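Local structure of succinylglutamate desuccinylase (Vibrio parahaemolyticus, 2BCO) at residues A[34-37]-A[41-44]; A[131-136]-A[201-206]; A[139-142]-A[148-151]. The protein probably hydrolyses N-succinyl-L-glutamate to succinate and glutamate with one zinc ion per subunit, the last step of arginine degradation by the AST pathway. All coordinates share one frame; numbering follows the deposited sequence.

Interaction 1 of 3, residues A[34-37]-A[41-44]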
loop_
_atom_site.group_PDB
_atom_site.type_symbol
_atom_site.label_atom_id
_atom_site.label_comp_id
_atom_site.label_asym_id
_atom_site.label_seq_id
_atom_site.Cartn_x
_atom_site.Cartn_y
_atom_site.Cartn_z
ATOM N N LEU A 34 22.696 7.068 -3.743
ATOM C CA LEU A 34 21.659 6.484 -4.589
ATOM C C LEU A 34 22.193 5.225 -5.277
ATOM O O LEU A 34 23.265 5.250 -5.881
ATOM C CB LEU A 34 21.226 7.488 -5.658
ATOM C CG LEU A 34 20.610 8.811 -5.201
ATOM C CD1 LEU A 34 20.439 9.726 -6.393
ATOM C CD2 LEU A 34 19.270 8.553 -4.541
ATOM N N LYS A 35 21.447 4.128 -5.190
ATOM C CA LYS A 35 21.867 2.880 -5.817
ATOM C C LYS A 35 20.734 2.265 -6.634
ATOM O O LYS A 35 19.689 1.909 -6.089
ATOM C CB LYS A 35 22.333 1.880 -4.751
ATOM C CG LYS A 35 23.443 2.404 -3.845
ATOM C CD LYS A 35 24.007 1.311 -2.946
ATOM C CE LYS A 35 22.958 0.779 -1.973
ATOM N NZ LYS A 35 23.497 -0.297 -1.080
ATOM N N LEU A 36 20.935 2.154 -7.945
ATOM C CA LEU A 36 19.926 1.561 -8.817
ATOM C C LEU A 36 20.286 0.096 -9.024
ATOM O O LEU A 36 21.131 -0.229 -9.849
ATOM C CB LEU A 36 19.881 2.277 -10.172
ATOM C CG LEU A 36 18.703 1.890 -11.082
ATOM C CD1 LEU A 36 17.401 2.386 -10.472
ATOM C CD2 LEU A 36 18.891 2.492 -12.466
ATOM N N TYR A 37 19.643 -0.788 -8.272
ATOM C CA TYR A 37 19.927 -2.211 -8.371
ATOM C C TYR A 37 19.521 -2.823 -9.703
ATOM O O TYR A 37 20.268 -3.606 -10.286
ATOM C CB TYR A 37 19.229 -2.966 -7.245
ATOM C CG TYR A 37 19.785 -2.688 -5.872
ATOM C CD1 TYR A 37 21.110 -2.982 -5.558
ATOM C CD2 TYR A 37 18.975 -2.177 -4.866
ATOM C CE1 TYR A 37 21.612 -2.774 -4.269
ATOM C CE2 TYR A 37 19.463 -1.965 -3.578
ATOM C CZ TYR A 37 20.779 -2.268 -3.285
ATOM O OH TYR A 37 21.255 -2.067 -2.010
ATOM N N VAL A 41 14.137 -0.237 -9.168
ATOM C CA VAL A 41 14.562 -0.493 -7.801
ATOM C C VAL A 41 15.655 0.516 -7.468
ATOM O O VAL A 41 16.757 0.451 -8.006
ATOM C CB VAL A 41 15.086 -1.933 -7.659
ATOM C CG1 VAL A 41 15.479 -2.216 -6.213
ATOM C CG2 VAL A 41 14.004 -2.917 -8.127
ATOM N N LEU A 42 15.339 1.461 -6.592
ATOM C CA LEU A 42 16.301 2.497 -6.237
ATOM C C LEU A 42 16.456 2.594 -4.730
ATOM O O LEU A 42 15.479 2.822 -4.021
ATOM C CB LEU A 42 15.824 3.856 -6.771
ATOM C CG LEU A 42 16.809 4.986 -7.137
ATOM C CD1 LEU A 42 16.199 6.338 -6.745
ATOM C CD2 LEU A 42 18.147 4.801 -6.444
ATOM N N GLU A 43 17.671 2.410 -4.231
ATOM C CA GLU A 43 17.894 2.538 -2.799
ATOM C C GLU A 43 18.489 3.912 -2.523
ATOM O O GLU A 43 19.301 4.409 -3.301
ATOM C CB GLU A 43 18.848 1.467 -2.284
ATOM C CG GLU A 43 18.909 1.425 -0.764
ATOM C CD GLU A 43 19.717 0.261 -0.243
ATOM O OE1 GLU A 43 19.431 -0.894 -0.647
ATOM O OE2 GLU A 43 20.631 0.497 0.574
ATOM N N VAL A 44 18.069 4.531 -1.430
ATOM C CA VAL A 44 18.581 5.841 -1.059
ATOM C C VAL A 44 19.080 5.720 0.374
ATOM O O VAL A 44 18.316 5.402 1.283
ATOM C CB VAL A 44 17.478 6.923 -1.165
ATOM C CG1 VAL A 44 18.049 8.297 -0.868
ATOM C CG2 VAL A 44 16.877 6.908 -2.560
#
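The ring of Y37 is met at its edge, close to its plane, by two groups of the facing strand: CG1 of V41 beside CD2, 3.7 Å away, and the carboxylate of E43 near the hydroxyl. Together 34-37 and 41-44 form an antiparallel beta hairpin, their axes 156° apart. Y37 OH donates to E43 OE1 over 2.6 Å, and it arrives from above the carboxylate plane, 55° out of it, with ring and carboxylate planes steeply inclined. E43 reaches this place because its CG lies anti to the backbone N (chi1 -170°) and the chain stays extended beyond it. K35, bent at chi3, runs alongside E43 on the same face; its NZ donates to Y37 OH over 3.0 Å, whereas its salt bridge to E43 OE2 is long and the bond weak. OE2 also pairs with NE of R90, so two cations share this carboxylate and would favour its ionised form.

K35 and E43 are the hydrogen-bonded pair, with K35 N to E43 O at 2.9 Å and E43 N to K35 O at 2.8 Å. The opposite face carries the non-hydrogen-bonded pairs L34-V44 and L36-L42, whose leucines and valine give it an apolar surface; L42 and V44 reach helix 68-81. On that face L34 and V44 lie side by side, CD2 of L34 coming to 3.5 Å from CG2 of V44.

Interaction 2 of 3, residues A[131-136]-A[201-206]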
loop_
_atom_site.group_PDB
_atom_site.type_symbol
_atom_site.label_atom_id
_atom_site.label_comp_id
_atom_site.label_asym_id
_atom_site.label_seq_id
_atom_site.Cartn_x
_atom_site.Cartn_y
_atom_site.Cartn_z
ATOM N N ASP A 131 8.338 -13.135 -6.669
ATOM C CA ASP A 131 9.501 -13.876 -6.211
ATOM C C ASP A 131 10.686 -12.914 -6.060
ATOM O O ASP A 131 11.426 -12.977 -5.075
ATOM C CB ASP A 131 9.835 -14.995 -7.207
ATOM C CG ASP A 131 9.310 -16.362 -6.765
ATOM O OD1 ASP A 131 8.106 -16.501 -6.476
ATOM O OD2 ASP A 131 10.120 -17.309 -6.707
ATOM N N THR A 132 10.857 -12.023 -7.033
ATOM C CA THR A 132 11.936 -11.040 -6.975
ATOM C C THR A 132 11.699 -10.003 -5.869
ATOM O O THR A 132 12.641 -9.573 -5.209
ATOM C CB THR A 132 12.094 -10.272 -8.310
ATOM O OG1 THR A 132 12.478 -11.185 -9.347
ATOM C CG2 THR A 132 13.159 -9.182 -8.178
ATOM N N LEU A 133 10.447 -9.599 -5.670
ATOM C CA LEU A 133 10.141 -8.607 -4.644
ATOM C C LEU A 133 10.460 -9.120 -3.238
ATOM O O LEU A 133 10.938 -8.364 -2.385
ATOM C CB LEU A 133 8.674 -8.170 -4.746
ATOM C CG LEU A 133 8.336 -7.435 -6.059
ATOM C CD1 LEU A 133 6.840 -7.193 -6.166
ATOM C CD2 LEU A 133 9.093 -6.111 -6.122
ATOM N N LYS A 134 10.213 -10.404 -2.998
ATOM C CA LYS A 134 10.502 -10.981 -1.689
ATOM C C LYS A 134 11.999 -10.891 -1.419
ATOM O O LYS A 134 12.419 -10.722 -0.276
ATOM C CB LYS A 134 10.062 -12.445 -1.617
ATOM C CG LYS A 134 8.603 -12.697 -1.930
ATOM C CD LYS A 134 8.281 -14.168 -1.743
ATOM C CE LYS A 134 6.826 -14.461 -2.044
ATOM N NZ LYS A 134 6.513 -15.911 -1.863
ATOM N N LEU A 135 12.792 -11.017 -2.481
ATOM C CA LEU A 135 14.251 -10.936 -2.384
ATOM C C LEU A 135 14.699 -9.512 -2.029
ATOM O O LEU A 135 15.573 -9.319 -1.189
ATOM C CB LEU A 135 14.882 -11.362 -3.716
ATOM C CG LEU A 135 15.356 -12.804 -3.927
ATOM C CD1 LEU A 135 14.548 -13.777 -3.097
ATOM C CD2 LEU A 135 15.272 -13.144 -5.418
ATOM N N LEU A 136 14.101 -8.519 -2.688
ATOM C CA LEU A 136 14.429 -7.115 -2.436
ATOM C C LEU A 136 14.136 -6.753 -0.984
ATOM O O LEU A 136 14.870 -5.985 -0.367
ATOM C CB LEU A 136 13.607 -6.204 -3.340
ATOM C CG LEU A 136 13.737 -6.403 -4.846
ATOM C CD1 LEU A 136 12.882 -5.371 -5.554
ATOM C CD2 LEU A 136 15.193 -6.265 -5.269
ATOM N N SER A 201 -2.280 -11.966 1.397
ATOM C CA SER A 201 -1.326 -12.406 0.391
ATOM C C SER A 201 -0.719 -11.204 -0.310
ATOM O O SER A 201 -0.107 -11.347 -1.373
ATOM C CB SER A 201 -2.033 -13.268 -0.649
ATOM O OG SER A 201 -3.007 -12.482 -1.334
ATOM N N THR A 202 -0.887 -10.023 0.283
ATOM C CA THR A 202 -0.364 -8.803 -0.321
ATOM C C THR A 202 1.100 -8.562 -0.015
ATOM O O THR A 202 1.691 -9.212 0.841
ATOM C CB THR A 202 -1.160 -7.567 0.125
ATOM O OG1 THR A 202 -0.996 -7.377 1.541
ATOM C CG2 THR A 202 -2.644 -7.736 -0.231
ATOM N N PHE A 203 1.671 -7.606 -0.730
ATOM C CA PHE A 203 3.068 -7.246 -0.578
ATOM C C PHE A 203 3.294 -6.636 0.810
ATOM O O PHE A 203 4.311 -6.899 1.460
ATOM C CB PHE A 203 3.428 -6.258 -1.686
ATOM C CG PHE A 203 4.896 -5.946 -1.792
ATOM C CD1 PHE A 203 5.862 -6.898 -1.466
ATOM C CD2 PHE A 203 5.312 -4.711 -2.283
ATOM C CE1 PHE A 203 7.210 -6.626 -1.639
ATOM C CE2 PHE A 203 6.659 -4.430 -2.464
ATOM C CZ PHE A 203 7.613 -5.389 -2.136
ATOM N N SER A 204 2.335 -5.824 1.252
ATOM C CA SER A 204 2.383 -5.177 2.557
ATOM C C SER A 204 2.332 -6.223 3.675
ATOM O O SER A 204 3.113 -6.174 4.627
ATOM C CB SER A 204 1.194 -4.216 2.691
ATOM O OG SER A 204 1.149 -3.631 3.973
ATOM N N TRP A 205 1.398 -7.162 3.556
ATOM C CA TRP A 205 1.259 -8.223 4.546
ATOM C C TRP A 205 2.546 -9.040 4.635
ATOM O O TRP A 205 2.958 -9.431 5.721
ATOM C CB TRP A 205 0.091 -9.157 4.194
ATOM C CG TRP A 205 0.135 -10.480 4.941
ATOM C CD1 TRP A 205 -0.357 -10.734 6.187
ATOM C CD2 TRP A 205 0.782 -11.694 4.512
ATOM N NE1 TRP A 205 -0.058 -12.024 6.559
ATOM C CE2 TRP A 205 0.635 -12.631 5.557
ATOM C CE3 TRP A 205 1.462 -12.074 3.351
ATOM C CZ2 TRP A 205 1.162 -13.936 5.473
ATOM C CZ3 TRP A 205 1.984 -13.374 3.269
ATOM C CH2 TRP A 205 1.827 -14.285 4.326
ATOM N N TYR A 206 3.181 -9.296 3.494
ATOM C CA TYR A 206 4.413 -10.081 3.482
ATOM C C TYR A 206 5.528 -9.461 4.331
ATOM O O TYR A 206 6.265 -10.172 5.014
ATOM C CB TYR A 206 4.915 -10.262 2.050
ATOM C CG TYR A 206 6.161 -11.104 1.950
ATOM C CD1 TYR A 206 6.081 -12.492 1.891
ATOM C CD2 TYR A 206 7.428 -10.516 1.915
ATOM C CE1 TYR A 206 7.234 -13.282 1.788
ATOM C CE2 TYR A 206 8.585 -11.296 1.815
ATOM C CZ TYR A 206 8.477 -12.678 1.752
ATOM O OH TYR A 206 9.598 -13.462 1.628
HETATM O O HOH W 1 11.852 -12.422 1.894
#
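The N-terminal turn of helix 203-211 packs against the middle of helix 125-141 within the zinc-hydrolase catalytic domain, and two aromatic side chains of the former, F203 and Y206, make the contact. Y206 meets K134 through the aliphatic part of the lysine. CG of K134 stands over one ring face, offset toward the rim, 4.1 Å from the centroid and 26° off the normal, which makes this a CH-pi contact. The two side chains cross at about a right angle, and the lysine, extended beyond CG, passes across the phenol end of the ring with CB, CG and CD all near it. CB comes to 3.4 Å from Y206 OH. With CG anti to the backbone N (chi1 -178°), Y206 is directed from its helix to the neighbouring one.

One turn earlier, F203 meets L133. The leucine CB lies 3.8 Å from F203 CE1, while CD1 is over one face of the same ring, an apolar pairing with no hydrogen bond. F203 is further enclosed by F116, stacked with it, and by H151, edge-to-face. Its side chain is about 6 Å from that of the zinc ligand H155 and about 10 Å from the zinc ion, so this packing lies near the metal site without touching the metal.

The start of the second helix is capped by T202, whose OG1 accepts from W205 N over 3.1 Å at a fairly straight 161°. No direct hydrogen bond joins the two segments, but a water lies between them: it donates to K134 O at 2.8 Å and sits in the plane of the Y206 ring, at a doubtfully short 2.5 Å from Y206 OH.

Interaction 3 of 3, residues A[139-142]-A[148-151]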
loop_
_atom_site.group_PDB
_atom_site.type_symbol
_atom_site.label_atom_id
_atom_site.label_comp_id
_atom_site.label_asym_id
_atom_site.label_seq_id
_atom_site.Cartn_x
_atom_site.Cartn_y
_atom_site.Cartn_z
ATOM N N ASP A 139 16.903 -8.421 1.262
ATOM C CA ASP A 139 18.176 -7.707 1.177
ATOM C C ASP A 139 18.167 -6.341 1.848
ATOM O O ASP A 139 19.165 -5.921 2.435
ATOM C CB ASP A 139 18.600 -7.529 -0.285
ATOM C CG ASP A 139 18.987 -8.841 -0.949
ATOM O OD1 ASP A 139 19.040 -9.886 -0.251
ATOM O OD2 ASP A 139 19.242 -8.823 -2.176
ATOM N N PHE A 140 17.043 -5.644 1.757
ATOM C CA PHE A 140 16.934 -4.323 2.345
ATOM C C PHE A 140 16.832 -4.350 3.870
ATOM O O PHE A 140 17.443 -3.528 4.545
ATOM C CB PHE A 140 15.724 -3.601 1.757
ATOM C CG PHE A 140 15.598 -2.177 2.202
ATOM C CD1 PHE A 140 16.526 -1.220 1.795
ATOM C CD2 PHE A 140 14.551 -1.787 3.034
ATOM C CE1 PHE A 140 16.409 0.110 2.207
ATOM C CE2 PHE A 140 14.423 -0.460 3.453
ATOM C CZ PHE A 140 15.356 0.492 3.039
ATOM N N TYR A 141 16.061 -5.285 4.414
ATOM C CA TYR A 141 15.909 -5.373 5.859
ATOM C C TYR A 141 17.025 -6.159 6.544
ATOM O O TYR A 141 17.109 -6.172 7.771
ATOM C CB TYR A 141 14.561 -6.001 6.237
ATOM C CG TYR A 141 13.360 -5.111 5.983
ATOM C CD1 TYR A 141 13.429 -3.732 6.200
ATOM C CD2 TYR A 141 12.140 -5.652 5.580
ATOM C CE1 TYR A 141 12.304 -2.908 6.023
ATOM C CE2 TYR A 141 11.010 -4.844 5.402
ATOM C CZ TYR A 141 11.096 -3.473 5.625
ATOM O OH TYR A 141 9.980 -2.679 5.438
ATOM N N GLN A 142 17.884 -6.803 5.760
ATOM C CA GLN A 142 18.974 -7.589 6.329
ATOM C C GLN A 142 19.853 -6.717 7.226
ATOM O O GLN A 142 20.287 -5.632 6.834
ATOM C CB GLN A 142 19.830 -8.216 5.221
ATOM C CG GLN A 142 20.948 -9.105 5.754
ATOM C CD GLN A 142 21.894 -9.586 4.670
ATOM O OE1 GLN A 142 21.475 -10.223 3.702
ATOM N NE2 GLN A 142 23.180 -9.288 4.831
ATOM N N THR A 148 13.052 -0.374 13.297
ATOM C CA THR A 148 13.345 0.632 12.285
ATOM C C THR A 148 12.626 0.362 10.956
ATOM O O THR A 148 12.560 1.233 10.099
ATOM C CB THR A 148 14.854 0.674 11.978
ATOM O OG1 THR A 148 15.207 -0.455 11.160
ATOM C CG2 THR A 148 15.662 0.622 13.279
ATOM N N ARG A 149 12.073 -0.833 10.792
ATOM C CA ARG A 149 11.431 -1.204 9.532
ATOM C C ARG A 149 10.042 -0.655 9.191
ATOM O O ARG A 149 9.096 -0.735 9.986
ATOM C CB ARG A 149 11.417 -2.721 9.424
ATOM C CG ARG A 149 12.797 -3.334 9.522
ATOM C CD ARG A 149 12.701 -4.824 9.741
ATOM N NE ARG A 149 13.990 -5.430 10.062
ATOM C CZ ARG A 149 14.120 -6.671 10.523
ATOM N NH1 ARG A 149 13.037 -7.416 10.711
ATOM N NH2 ARG A 149 15.325 -7.170 10.788
ATOM N N TRP A 150 9.939 -0.119 7.975
ATOM C CA TRP A 150 8.696 0.445 7.451
ATOM C C TRP A 150 8.469 -0.023 6.021
ATOM O O TRP A 150 9.411 -0.180 5.253
ATOM C CB TRP A 150 8.743 1.978 7.410
ATOM C CG TRP A 150 8.735 2.673 8.735
ATOM C CD1 TRP A 150 9.701 2.628 9.694
ATOM C CD2 TRP A 150 7.735 3.587 9.211
ATOM N NE1 TRP A 150 9.378 3.473 10.727
ATOM C CE2 TRP A 150 8.189 4.082 10.454
ATOM C CE3 TRP A 150 6.529 4.066 8.685
ATOM C CZ2 TRP A 150 7.444 5.002 11.207
ATOM C CZ3 TRP A 150 5.791 4.989 9.435
ATOM C CH2 TRP A 150 6.263 5.459 10.673
ATOM N N HIS A 151 7.212 -0.237 5.667
ATOM C CA HIS A 151 6.870 -0.616 4.310
ATOM C C HIS A 151 5.548 0.030 3.953
ATOM O O HIS A 151 4.497 -0.325 4.480
ATOM C CB HIS A 151 6.754 -2.132 4.133
ATOM C CG HIS A 151 6.523 -2.541 2.708
ATOM N ND1 HIS A 151 6.464 -3.858 2.305
ATOM C CD2 HIS A 151 6.343 -1.798 1.589
ATOM C CE1 HIS A 151 6.257 -3.909 1.000
ATOM N NE2 HIS A 151 6.179 -2.673 0.540
#
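Helix 125-141 ends at Y141 and strand 149-157 begins eight residues on, at R149; the backbones come nearest at these two residues, whose CA atoms are 7.1 Å apart. The CB of Y141 is directed toward the strand, and the ring carries OH as far as the W150 carbonyl. This hydroxyl donates to W150 O over 2.6 Å; the donor stands 75° out of the carbonyl plane at a C=O...donor angle of 104°, well away from a lone-pair direction, although the acceptor lies in the plane of the phenol ring. The same hydroxyl touches CB of H151 at 3.5 Å.

R149 runs obliquely over one face of the Y141 ring. Its chain is extended from CG to NE, which carries the methylenes along the ring: CB and CG near CE1, with CG 3.4 Å from CD1, and CD over the face, 4.0 Å from the centroid, in CH-pi contact. The guanidinium continues beyond the ring, its plane turned 30° from it, with CB of Y141 over one of its faces. NH2 bonds to the carbonyl of T144 and NH1 to that of Y211, which fixes the rotation of the group.

H151 turns its imidazole away from the tyrosine, to S207 OG at ND1 and S59 OG at NE2. The arrangement packs the C-terminal end of a helix on the first residues of the next strand in the alpha/beta catalytic domain, the strand carrying the zinc ligand H155.

How the interactions relate
Helix 125-141 ties the three contacts together: interactions 2 and 3 both use it, with centres 12 Å apart, and it also meets the hairpin of interaction 1. There, L136 CD1 lies 3.7 Å from V41 CG2, and F140 CD1 lies 3.8 Å from E43 OE1. Interactions 2 and 3 touch directly, F203 CD2 being 3.5 Å from H151 CE1. That aromatic pair lies near, but not at, the metal centre: the F203 and H151 side chains are about 10 and 12 Å from the zinc ion, which H63, E66 and H155 bind. Interaction 1, away from the annotated sites, is centred 18 Å from interaction 2 and 14 Å from interaction 3.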